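Local coordinates for protein acyl-CoA hydrolase (Bacillus cereus, PDB 1Y7U) that probably hydrolyses long-chain fatty acyl-CoA thioesters and binds coenzyme A and calcium, at residues E17-K22 and S83-V88; G92-E97 and N129-V134. All blocks are in the same frame, centred on the assembly; numbering follows the deposited sequence.

Contact 1 (E17-K22 and S83-V88)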
loop_
_atom_site.group_PDB
_atom_site.type_symbol
_atom_site.label_atom_id
_atom_site.label_comp_id
_atom_site.label_asym_id
_atom_site.label_seq_id
_atom_site.Cartn_x
_atom_site.Cartn_y
_atom_site.Cartn_z
ATOM N N GLU A 17 7.726 -17.361 25.126
ATOM C CA GLU A 17 8.954 -17.140 24.361
ATOM C C GLU A 17 8.565 -16.659 22.973
ATOM O O GLU A 17 9.334 -15.972 22.315
ATOM C CB GLU A 17 9.736 -18.442 24.170
ATOM C CG GLU A 17 9.980 -19.277 25.407
ATOM C CD GLU A 17 11.294 -18.974 26.078
ATOM O OE1 GLU A 17 11.726 -19.806 26.908
ATOM O OE2 GLU A 17 11.885 -17.912 25.781
ATOM N N SER A 18 7.367 -17.037 22.532
ATOM C CA SER A 18 6.901 -16.680 21.198
ATOM C C SER A 18 5.753 -15.689 21.146
ATOM O O SER A 18 5.185 -15.459 20.083
ATOM C CB SER A 18 6.481 -17.942 20.452
ATOM O OG SER A 18 5.392 -18.555 21.113
ATOM N N ARG A 19 5.406 -15.102 22.281
ATOM C CA ARG A 19 4.309 -14.146 22.314
ATOM C C ARG A 19 4.623 -12.944 21.401
ATOM O O ARG A 19 5.762 -12.481 21.336
ATOM C CB ARG A 19 4.054 -13.714 23.769
ATOM C CG ARG A 19 2.821 -12.863 23.972
ATOM C CD ARG A 19 2.406 -12.784 25.444
ATOM N NE ARG A 19 1.404 -13.794 25.800
ATOM C CZ ARG A 19 1.666 -15.006 26.297
ATOM N NH1 ARG A 19 2.917 -15.390 26.520
ATOM N NH2 ARG A 19 0.671 -15.848 26.561
ATOM N N VAL A 20 3.608 -12.469 20.678
ATOM C CA VAL A 20 3.750 -11.337 19.764
ATOM C C VAL A 20 2.570 -10.372 19.911
ATOM O O VAL A 20 1.412 -10.777 19.789
ATOM C CB VAL A 20 3.785 -11.808 18.295
ATOM C CG1 VAL A 20 3.748 -10.615 17.370
ATOM C CG2 VAL A 20 5.029 -12.620 18.030
ATOM N N PHE A 21 2.853 -9.101 20.179
ATOM C CA PHE A 21 1.784 -8.121 20.311
ATOM C C PHE A 21 1.800 -7.137 19.162
ATOM O O PHE A 21 2.860 -6.753 18.671
ATOM C CB PHE A 21 1.915 -7.299 21.590
ATOM C CG PHE A 21 1.667 -8.063 22.839
ATOM C CD1 PHE A 21 2.720 -8.653 23.525
ATOM C CD2 PHE A 21 0.382 -8.173 23.352
ATOM C CE1 PHE A 21 2.497 -9.341 24.706
ATOM C CE2 PHE A 21 0.145 -8.862 24.537
ATOM C CZ PHE A 21 1.205 -9.446 25.215
ATOM N N LYS A 22 0.616 -6.711 18.749
ATOM C CA LYS A 22 0.511 -5.726 17.695
ATOM C C LYS A 22 -0.790 -4.979 17.817
ATOM O O LYS A 22 -1.853 -5.571 17.689
ATOM C CB LYS A 22 0.561 -6.382 16.327
ATOM C CG LYS A 22 0.529 -5.389 15.182
ATOM C CD LYS A 22 0.296 -6.135 13.895
ATOM C CE LYS A 22 0.626 -5.305 12.680
ATOM N NZ LYS A 22 0.424 -6.137 11.463
ATOM N N SER A 83 -5.866 -4.766 18.384
ATOM C CA SER A 83 -4.604 -5.299 18.860
ATOM C C SER A 83 -4.678 -6.810 18.715
ATOM O O SER A 83 -5.722 -7.407 18.941
ATOM C CB SER A 83 -4.363 -4.895 20.317
ATOM O OG SER A 83 -5.585 -4.668 20.979
ATOM N N TYR A 84 -3.574 -7.412 18.299
ATOM C CA TYR A 84 -3.508 -8.844 18.116
ATOM C C TYR A 84 -2.494 -9.392 19.095
ATOM O O TYR A 84 -1.521 -8.719 19.432
ATOM C CB TYR A 84 -3.049 -9.188 16.698
ATOM C CG TYR A 84 -3.868 -8.547 15.613
ATOM C CD1 TYR A 84 -3.704 -7.203 15.291
ATOM C CD2 TYR A 84 -4.846 -9.267 14.942
ATOM C CE1 TYR A 84 -4.503 -6.586 14.336
ATOM C CE2 TYR A 84 -5.648 -8.665 13.979
ATOM C CZ TYR A 84 -5.472 -7.321 13.686
ATOM O OH TYR A 84 -6.288 -6.714 12.769
ATOM N N GLU A 85 -2.731 -10.602 19.577
ATOM C CA GLU A 85 -1.789 -11.240 20.474
ATOM C C GLU A 85 -1.711 -12.662 19.981
ATOM O O GLU A 85 -2.725 -13.255 19.621
ATOM C CB GLU A 85 -2.260 -11.225 21.924
ATOM C CG GLU A 85 -1.275 -11.924 22.856
ATOM C CD GLU A 85 -1.728 -11.944 24.304
ATOM O OE1 GLU A 85 -1.074 -12.622 25.129
ATOM O OE2 GLU A 85 -2.742 -11.277 24.618
ATOM N N SER A 86 -0.506 -13.204 19.942
ATOM C CA SER A 86 -0.348 -14.559 19.477
ATOM C C SER A 86 0.858 -15.237 20.111
ATOM O O SER A 86 1.866 -14.593 20.431
ATOM C CB SER A 86 -0.213 -14.573 17.951
ATOM O OG SER A 86 0.981 -13.924 17.529
ATOM N N PHE A 87 0.729 -16.540 20.313
ATOM C CA PHE A 87 1.804 -17.346 20.857
ATOM C C PHE A 87 1.539 -18.789 20.484
ATOM O O PHE A 87 0.405 -19.173 20.202
ATOM C CB PHE A 87 1.908 -17.198 22.379
ATOM C CG PHE A 87 0.595 -17.247 23.083
ATOM C CD1 PHE A 87 -0.125 -16.076 23.318
ATOM C CD2 PHE A 87 0.052 -18.464 23.484
ATOM C CE1 PHE A 87 -1.369 -16.115 23.936
ATOM C CE2 PHE A 87 -1.186 -18.512 24.102
ATOM C CZ PHE A 87 -1.900 -17.340 24.327
ATOM N N VAL A 88 2.602 -19.574 20.449
ATOM C CA VAL A 88 2.507 -20.983 20.125
ATOM C C VAL A 88 2.017 -21.694 21.384
ATOM O O VAL A 88 2.491 -21.386 22.473
ATOM C CB VAL A 88 3.901 -21.513 19.758
ATOM C CG1 VAL A 88 3.846 -22.986 19.433
ATOM C CG2 VAL A 88 4.447 -20.723 18.594
#
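Arg19 starts with CG anti to its backbone N (chi1 -172°) and bends at chi3, while Glu85 also holds CG anti to N and then runs out extended, and these torsions bring guanidinium and carboxylate together beside the strands. Beneath them is an antiparallel pairing in the hotdog-fold sheet. Val20 and Ser86 form one hydrogen-bonded pair, with Val20 N 2.8 Å from Ser86 O, and Lys22 and Tyr84 form the next; Phe21 and Glu85, between them, are the non-hydrogen-bonded pair. Arg19 NE donates a hydrogen bond to Glu85 OE1 over 2.8 Å, in the guanidinium plane and to the anti lone pair of the oxygen. Arginine suits this place because its edge can serve the acid while a face serves a ring: NH2 lies over one face of Phe87, with Arg19 CZ 4.2 Å from the ring centroid in an off-centre cation-pi contact. NH2 also forms a salt bridge to Glu144, a residue known to bind calcium in this protein. Phe21 runs alongside Glu85, Phe21 CE2 3.6 Å from Glu85 CD, the ring and carboxylate planes 32° apart, so that hydrocarbon lies against the acid. On the other side of the sheet Val20 packs on Val49 and Ile52 of helix 39-58, where a compact branched side chain fits, and the small Ser86 hydrogen-bonds through OG to Ser53 of that helix. Beyond the ladder, Ser18 OG bonds to Ala15 O and accepts a hydrogen bond from Val88 N over 3.0 Å, nearly straight at 175°.

Contact 2 (G92-E97 and N129-V134). With COA (coenzyme A), chain F.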
loop_
_atom_site.group_PDB
_atom_site.type_symbol
_atom_site.label_atom_id
_atom_site.label_comp_id
_atom_site.label_asym_id
_atom_site.label_seq_id
_atom_site.Cartn_x
_atom_site.Cartn_y
_atom_site.Cartn_z
ATOM N N GLY A 92 3.731 -30.116 17.308
ATOM C CA GLY A 92 3.796 -31.476 16.822
ATOM C C GLY A 92 5.284 -31.718 16.771
ATOM O O GLY A 92 6.016 -31.206 17.609
ATOM N N ARG A 93 5.751 -32.477 15.797
ATOM C CA ARG A 93 7.175 -32.722 15.703
ATOM C C ARG A 93 7.763 -31.646 14.812
ATOM O O ARG A 93 8.828 -31.078 15.075
ATOM C CB ARG A 93 7.430 -34.084 15.072
ATOM C CG ARG A 93 8.875 -34.321 14.754
ATOM C CD ARG A 93 9.037 -35.492 13.825
ATOM N NE ARG A 93 10.379 -35.503 13.258
ATOM C CZ ARG A 93 10.648 -35.289 11.975
ATOM N NH1 ARG A 93 9.662 -35.053 11.115
ATOM N NH2 ARG A 93 11.906 -35.296 11.557
ATOM N N THR A 94 7.018 -31.361 13.759
ATOM C CA THR A 94 7.425 -30.407 12.760
ATOM C C THR A 94 6.526 -29.177 12.666
ATOM O O THR A 94 6.933 -28.147 12.135
ATOM C CB THR A 94 7.484 -31.137 11.406
ATOM O OG1 THR A 94 8.843 -31.188 10.957
ATOM C CG2 THR A 94 6.599 -30.471 10.381
ATOM N N SER A 95 5.309 -29.280 13.185
ATOM C CA SER A 95 4.363 -28.172 13.122
ATOM C C SER A 95 4.059 -27.585 14.484
ATOM O O SER A 95 4.408 -28.156 15.509
ATOM C CB SER A 95 3.058 -28.640 12.496
ATOM O OG SER A 95 2.457 -29.631 13.308
HETATM N N MSE A 96 3.386 -26.443 14.482
HETATM C CA MSE A 96 3.025 -25.776 15.721
HETATM C C MSE A 96 1.716 -25.021 15.548
HETATM O O MSE A 96 1.424 -24.513 14.468
HETATM C CB MSE A 96 4.149 -24.830 16.127
HETATM C CG MSE A 96 4.700 -24.057 14.958
HETATM SE SE MSE A 96 6.553 -23.580 15.172
HETATM C CE MSE A 96 6.344 -22.509 16.733
ATOM N N GLU A 97 0.907 -24.983 16.600
ATOM C CA GLU A 97 -0.352 -24.264 16.537
ATOM C C GLU A 97 -0.232 -22.967 17.287
ATOM O O GLU A 97 0.116 -22.942 18.467
ATOM C CB GLU A 97 -1.493 -25.079 17.112
ATOM C CG GLU A 97 -1.989 -26.133 16.174
ATOM C CD GLU A 97 -3.392 -26.541 16.502
ATOM O OE1 GLU A 97 -4.320 -25.791 16.148
ATOM O OE2 GLU A 97 -3.571 -27.602 17.133
ATOM N N ASN A 129 12.465 -27.206 1.416
ATOM C CA ASN A 129 11.088 -27.648 1.624
ATOM C C ASN A 129 10.878 -28.967 2.357
ATOM O O ASN A 129 9.948 -29.715 2.044
ATOM C CB ASN A 129 10.354 -27.708 0.285
ATOM C CG ASN A 129 9.805 -26.364 -0.134
ATOM O OD1 ASN A 129 10.542 -25.380 -0.244
ATOM N ND2 ASN A 129 8.501 -26.313 -0.373
ATOM N N ASN A 130 11.730 -29.254 3.331
ATOM C CA ASN A 130 11.582 -30.472 4.113
ATOM C C ASN A 130 11.150 -30.078 5.517
ATOM O O ASN A 130 11.797 -29.251 6.156
ATOM C CB ASN A 130 12.904 -31.237 4.194
ATOM C CG ASN A 130 13.409 -31.675 2.838
ATOM O OD1 ASN A 130 12.681 -32.299 2.058
ATOM N ND2 ASN A 130 14.668 -31.360 2.548
ATOM N N PRO A 131 10.030 -30.634 6.005
ATOM C CA PRO A 131 9.610 -30.272 7.359
ATOM C C PRO A 131 10.778 -30.519 8.308
ATOM O O PRO A 131 11.557 -31.449 8.113
ATOM C CB PRO A 131 8.431 -31.198 7.598
ATOM C CG PRO A 131 7.788 -31.226 6.243
ATOM C CD PRO A 131 8.988 -31.423 5.325
ATOM N N VAL A 132 10.903 -29.677 9.325
ATOM C CA VAL A 132 12.003 -29.787 10.269
ATOM C C VAL A 132 11.557 -29.733 11.728
ATOM O O VAL A 132 10.726 -28.909 12.104
ATOM C CB VAL A 132 13.028 -28.655 10.008
ATOM C CG1 VAL A 132 13.959 -28.480 11.198
ATOM C CG2 VAL A 132 13.822 -28.979 8.770
ATOM N N PRO A 133 12.115 -30.610 12.573
ATOM C CA PRO A 133 11.740 -30.620 13.990
ATOM C C PRO A 133 11.710 -29.222 14.621
ATOM O O PRO A 133 12.487 -28.334 14.267
ATOM C CB PRO A 133 12.784 -31.547 14.621
ATOM C CG PRO A 133 13.936 -31.510 13.643
ATOM C CD PRO A 133 13.232 -31.533 12.322
ATOM N N VAL A 134 10.795 -29.058 15.568
ATOM C CA VAL A 134 10.565 -27.796 16.254
ATOM C C VAL A 134 10.553 -27.989 17.769
ATOM O O VAL A 134 10.097 -29.010 18.264
ATOM C CB VAL A 134 9.200 -27.228 15.798
ATOM C CG1 VAL A 134 8.562 -26.406 16.904
ATOM C CG2 VAL A 134 9.386 -26.408 14.543
HETATM N N1A COA F . -3.421 -28.548 8.693
HETATM C C2A COA F . -2.690 -28.612 9.828
HETATM N N3A COA F . -1.470 -29.214 9.821
HETATM C C4A COA F . -0.995 -29.738 8.710
HETATM C C5A COA F . -1.698 -29.644 7.562
HETATM C C6A COA F . -2.938 -29.040 7.530
HETATM N N6A COA F . -3.527 -28.647 6.403
HETATM N N7A COA F . -0.988 -30.238 6.641
HETATM C C8A COA F . 0.138 -30.662 7.159
HETATM N N9A COA F . 0.148 -30.387 8.449
HETATM C C1B COA F . 1.292 -30.640 9.331
HETATM C C2B COA F . 1.167 -31.845 10.226
HETATM O O2B COA F . 0.698 -31.386 11.463
HETATM C C3B COA F . 2.566 -32.400 10.370
HETATM O O3B COA F . 2.875 -32.101 11.669
HETATM P P3B COA F . 3.801 -32.787 12.659
HETATM O O7A COA F . 4.012 -31.851 13.660
HETATM O O8A COA F . 5.058 -33.238 12.264
HETATM O O9A COA F . 3.145 -33.825 13.289
HETATM C C4B COA F . 3.345 -31.500 9.455
HETATM O O4B COA F . 2.404 -30.992 8.578
HETATM C C5B COA F . 4.385 -32.179 8.626
HETATM O O5B COA F . 3.829 -32.500 7.379
HETATM P P1A COA F . 4.438 -33.580 6.379
HETATM O O1A COA F . 3.516 -34.695 6.145
HETATM O O2A COA F . 5.684 -34.136 6.899
HETATM O O3A COA F . 4.632 -32.896 4.963
HETATM P P2A COA F . 3.642 -31.975 4.132
HETATM O O4A COA F . 2.254 -32.455 4.105
HETATM O O5A COA F . 4.183 -31.954 2.797
HETATM O O6A COA F . 3.715 -30.520 4.756
HETATM C CBP COA F . 2.351 -28.827 3.602
HETATM C CCP COA F . 3.727 -29.288 4.069
HETATM C CDP COA F . 1.415 -29.967 3.294
HETATM C CEP COA F . 1.706 -27.995 4.678
HETATM C CAP COA F . 2.488 -28.224 2.204
HETATM O OAP COA F . 1.858 -29.032 1.240
HETATM C C9P COA F . 2.645 -26.775 1.887
HETATM O O9P COA F . 3.901 -26.288 1.596
HETATM N N8P COA F . 1.603 -26.007 1.893
HETATM C C7P COA F . 1.673 -24.645 2.311
HETATM C C6P COA F . 2.893 -23.865 1.864
HETATM C C5P COA F . 2.642 -22.397 1.740
HETATM O O5P COA F . 3.333 -21.702 0.967
HETATM N N4P COA F . 1.673 -21.915 2.473
HETATM C C3P COA F . 0.996 -20.731 2.094
HETATM C C2P COA F . 0.018 -21.059 1.005
HETATM S S1P COA F . 0.511 -20.358 -0.531
#
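Thr94 stands between Pro131 of loop 129-134 and coenzyme A, and every atom of its side chain meets one or the other. Thr94 CB lies 3.3 Å from O8A of the coenzyme A 3'-phosphate. From CB one branch turns to the loop, with Thr94 OG1 3.4 Å from Pro131 CB and beside the backbone of Val132, too poorly angled to the Val132 N-H for a hydrogen bond. The other branch, Thr94 CG2, lies 3.3 Å from C5B of coenzyme A and also touches Pro131 CB. A beta-branched residue suits this place, since one methyl can meet sugar and proline while the hydroxyl faces the peptide chain. Proline offers a rigid apolar ring, and its CG comes close to the diphosphate oxygens O2A and O3A. The turn 92-94, between strands 81-91 and 95-105 of the hotdog sheet, with Ser95 opening the second strand, holds the 3'-phosphate mainly with backbone N-H groups. O7A of coenzyme A accepts from Thr94 N at 3.0 Å, from Ser95 N at 2.9 Å and, weakly, from Arg93 N; Thr94 N also reaches O8A. Ser95 OG sits between its backbone N and carbonyl carbon (chi1 63°), which turns it to the phosphate, 2.7 Å from O7A of coenzyme A and near O3B as well; which acceptor its proton serves is not settled. Gly92, lacking a side chain, lets O7A sit close beside its CA. Such a cluster of donors would be expected to stabilise the phosphate charge. Across the turn, Arg93 O accepts a hydrogen bond from Val134 N over 2.9 Å, while the extended Arg93 side chain runs beside Pro133. Further along, selenomethionine Met96 crosses Val134 at about a right angle, SE 3.9 Å from Val134 CG1, next to His57 of helix 39-58.

From the N terminus, contact 1 closes first: strand 20-25 is paired with strand 81-91, and the chain between them carries helix 39-58 and strand 61-71. Contact 2 opens only afterwards, at the turn after strand 81-91, and closes when the loop behind strand 112-125 returns to it, enclosing mostly strand. The two loops therefore follow in series, neither nested nor crossed. They share one sheet, since strands 81-91 and 95-105 are neighbours, and Val88 of contact 1 packs on Met96 of contact 2. Helix 142-170 meets both, passing near the calcium-side end of contact 1 at its start and touching Ser95 of contact 2 through Arg158.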